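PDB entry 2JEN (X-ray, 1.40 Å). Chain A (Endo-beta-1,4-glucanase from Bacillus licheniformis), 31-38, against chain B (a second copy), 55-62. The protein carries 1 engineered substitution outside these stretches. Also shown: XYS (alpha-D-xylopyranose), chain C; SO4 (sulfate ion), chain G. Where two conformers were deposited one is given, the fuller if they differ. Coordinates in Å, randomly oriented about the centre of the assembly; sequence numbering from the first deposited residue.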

# COMPACT_ATOMS: atom_id res chain seq x y z
N SER A 31 2.00 -4.46 -14.08
CA SER A 31 2.24 -5.21 -12.84
C SER A 31 0.99 -5.30 -11.95
O SER A 31 0.39 -4.29 -11.55
CB SER A 31 3.42 -4.63 -12.08
OG SER A 31 3.16 -3.33 -11.61
N SER A 32 0.56 -6.53 -11.65
CA SER A 32 -0.74 -6.74 -11.05
C SER A 32 -0.60 -7.57 -9.78
O SER A 32 0.35 -8.34 -9.66
CB SER A 32 -1.68 -7.37 -12.08
OG SER A 32 -3.05 -7.17 -11.76
N SER A 33 -1.56 -7.43 -8.85
CA SER A 33 -1.35 -7.96 -7.52
C SER A 33 -2.51 -8.70 -6.89
O SER A 33 -2.38 -9.19 -5.77
CB SER A 33 -0.91 -6.85 -6.59
OG SER A 33 0.27 -6.22 -7.08
N ASN A 34 -3.64 -8.84 -7.57
CA ASN A 34 -4.76 -9.56 -7.00
C ASN A 34 -4.70 -11.05 -7.35
O ASN A 34 -4.10 -11.46 -8.34
CB ASN A 34 -6.12 -8.97 -7.43
CG ASN A 34 -6.39 -7.59 -6.88
OD1 ASN A 34 -6.39 -6.66 -7.64
ND2 ASN A 34 -6.58 -7.44 -5.61
N PRO A 35 -5.39 -11.87 -6.52
CA PRO A 35 -5.38 -13.30 -6.77
C PRO A 35 -5.88 -13.63 -8.17
O PRO A 35 -6.89 -13.10 -8.62
CB PRO A 35 -6.34 -13.85 -5.71
CG PRO A 35 -6.24 -12.85 -4.57
CD PRO A 35 -6.13 -11.52 -5.30
N SER A 36 -5.18 -14.54 -8.84
CA SER A 36 -5.55 -15.07 -10.16
C SER A 36 -5.49 -14.05 -11.28
O SER A 36 -5.93 -14.33 -12.39
CB SER A 36 -6.92 -15.74 -10.11
OG SER A 36 -6.90 -16.82 -9.21
N ASP A 37 -4.88 -12.89 -11.04
CA ASP A 37 -4.62 -11.96 -12.15
C ASP A 37 -3.76 -12.61 -13.23
O ASP A 37 -2.94 -13.48 -12.96
CB ASP A 37 -3.98 -10.67 -11.66
CG ASP A 37 -4.93 -9.77 -10.86
OD1 ASP A 37 -6.14 -10.06 -10.77
OD2 ASP A 37 -4.45 -8.72 -10.35
N LYS A 38 -3.95 -12.13 -14.47
CA LYS A 38 -3.25 -12.67 -15.62
C LYS A 38 -2.69 -11.55 -16.47
O LYS A 38 -3.42 -10.61 -16.82
CB LYS A 38 -4.18 -13.53 -16.48
CG LYS A 38 -4.73 -14.75 -15.74
CD LYS A 38 -5.73 -15.58 -16.54
CE LYS A 38 -6.15 -16.80 -15.75
NZ LYS A 38 -7.15 -17.61 -16.46
N ALA B 55 -14.37 -13.17 -6.31
CA ALA B 55 -13.32 -12.27 -6.80
C ALA B 55 -12.40 -12.81 -7.87
O ALA B 55 -11.57 -12.06 -8.39
CB ALA B 55 -12.50 -11.81 -5.61
N ASP B 56 -12.51 -14.10 -8.23
CA ASP B 56 -11.46 -14.74 -9.05
C ASP B 56 -11.21 -14.06 -10.40
O ASP B 56 -10.07 -14.07 -10.89
CB ASP B 56 -11.78 -16.24 -9.33
CG ASP B 56 -11.71 -17.13 -8.11
OD1 ASP B 56 -11.14 -16.75 -7.06
OD2 ASP B 56 -12.27 -18.24 -8.25
N GLN B 57 -12.26 -13.52 -11.02
CA GLN B 57 -12.15 -13.01 -12.37
C GLN B 57 -12.12 -11.49 -12.48
O GLN B 57 -12.29 -10.93 -13.57
CB GLN B 57 -13.28 -13.58 -13.25
CG GLN B 57 -13.28 -15.10 -13.33
CD GLN B 57 -14.33 -15.59 -14.27
OE1 GLN B 57 -15.46 -15.82 -13.87
NE2 GLN B 57 -13.96 -15.74 -15.53
N VAL B 58 -11.87 -10.82 -11.36
CA VAL B 58 -11.75 -9.36 -11.32
C VAL B 58 -10.46 -8.92 -10.67
O VAL B 58 -9.82 -9.70 -9.95
CB VAL B 58 -12.98 -8.67 -10.69
CG1 VAL B 58 -14.28 -9.00 -11.51
CG2 VAL B 58 -13.17 -9.07 -9.24
N SER B 59 -10.10 -7.67 -10.88
CA SER B 59 -8.85 -7.13 -10.38
C SER B 59 -9.05 -5.68 -9.95
O SER B 59 -10.12 -5.11 -10.15
CB SER B 59 -7.74 -7.26 -11.43
OG SER B 59 -6.46 -6.91 -10.92
N GLY B 60 -8.04 -5.10 -9.35
CA GLY B 60 -8.12 -3.73 -8.91
C GLY B 60 -8.74 -3.50 -7.57
O GLY B 60 -9.05 -2.36 -7.22
N TRP B 61 -8.99 -4.57 -6.83
CA TRP B 61 -9.80 -4.52 -5.64
C TRP B 61 -9.01 -4.63 -4.36
O TRP B 61 -7.86 -5.08 -4.34
CB TRP B 61 -10.84 -5.65 -5.69
CG TRP B 61 -10.30 -7.03 -5.73
CD1 TRP B 61 -10.12 -7.83 -6.84
CD2 TRP B 61 -9.98 -7.84 -4.59
NE1 TRP B 61 -9.70 -9.08 -6.44
CE2 TRP B 61 -9.60 -9.12 -5.07
CE3 TRP B 61 -10.05 -7.64 -3.22
CZ2 TRP B 61 -9.30 -10.15 -4.21
CZ3 TRP B 61 -9.74 -8.68 -2.38
CH2 TRP B 61 -9.37 -9.92 -2.89
N TRP B 62 -9.65 -4.19 -3.28
CA TRP B 62 -9.13 -4.42 -1.95
C TRP B 62 -10.31 -4.52 -0.97
O TRP B 62 -11.40 -4.02 -1.25
CB TRP B 62 -8.09 -3.38 -1.54
CG TRP B 62 -8.42 -2.01 -1.73
CD1 TRP B 62 -8.03 -1.20 -2.78
CD2 TRP B 62 -9.19 -1.23 -0.89
NE1 TRP B 62 -8.48 0.04 -2.61
CE2 TRP B 62 -9.21 0.08 -1.46
CE3 TRP B 62 -9.86 -1.45 0.28
CZ2 TRP B 62 -9.88 1.13 -0.90
CZ3 TRP B 62 -10.51 -0.38 0.87
CH2 TRP B 62 -10.53 0.87 0.27
C1 XYS C . -7.18 -21.59 -7.80
C2 XYS C . -7.69 -20.58 -6.78
C3 XYS C . -7.12 -19.18 -7.02
C4 XYS C . -5.61 -19.31 -7.28
C5 XYS C . -5.23 -20.35 -8.34
O2 XYS C . -9.13 -20.51 -6.87
O3 XYS C . -7.34 -18.23 -5.96
O4 XYS C . -5.06 -18.05 -7.55
O5 XYS C . -5.80 -21.57 -7.99
S SO4 G . -10.18 -15.30 -15.84
O1 SO4 G . -9.87 -14.51 -14.67
O2 SO4 G . -10.98 -16.50 -15.57
O3 SO4 G . -11.12 -14.34 -16.46
O4 SO4 G . -9.18 -15.47 -16.88
O HOH W 1 -9.03 -11.78 -7.38
O HOH W 2 -8.75 -16.23 -7.10
O HOH W 3 -8.17 -11.86 -10.89

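Contact between chain A 31-38 and chain B 55-62 of the endoglucanase, burying 342 Å² summed over both sides. Direct hydrogen bonds centre on Asn34(A), whose side chain (chi1 m) points toward chain B and uses both ends of its amide. OD1 of Asn34(A) accepts from N of Gly60(B) at 2.8 Å and, weakly, from N of Trp61(B) at 3.4 Å; ND2 of Asn34(A) donates to O of Trp61(B) at 3.0 Å. A carboxamide suits this place because it offers donor and acceptor side by side to the backbone. Gly60(B), at phi/psi 85/9, adopts a conformation in which a CB would be jammed against the preceding carbonyl oxygen.

Asp37(A), buried like Ser59(B) and Trp61(B), is the charged acceptor in the direct contacts. Its OD2 accepts hydrogen bonds from OG of Ser59(B) at 2.8 Å, a short hydroxyl that reaches the carboxylate, and, within chain A, from OG of Ser32(A) at 2.5 Å and N of Asn34(A) at 2.9 Å. One oxygen thus ties the end of the strand, at Ser32(A), to the turn while gripping chain B. That type II turn, Asn34(A) to Asp37(A), folds Asp37(A) back toward Asn34(A); Ser36(A) takes its positive phi of 67°.

Apolar packing pairs CZ2 of Trp61(B) with CD of Pro35(A) at 3.6 Å. ND2 of Asn34(A) sits over one indole face, 3.5 Å from CE2 of Trp61(B).

Waters bridge polar atoms of the two stretches. The indole also offers its N-H: water 1 accepts from NE1 of Trp61(B) at 2.9 Å and lies 2.8 Å from O of Pro35(A). Water 2 joins OG of Ser36(A), 2.9 Å, to OD1 of Asp56(B), 2.4 Å; water 3 joins OD1 of Asp37(A), 2.7 Å, to O of Val58(B), 2.9 Å. A sulfate ion, probably from the crystallisation liquor, accepts hydrogen bonds from both stretches: its O4 from NZ of Lys38(A) at 3.0 Å, its O2 from NE2 of Gln57(B) at 3.1 Å.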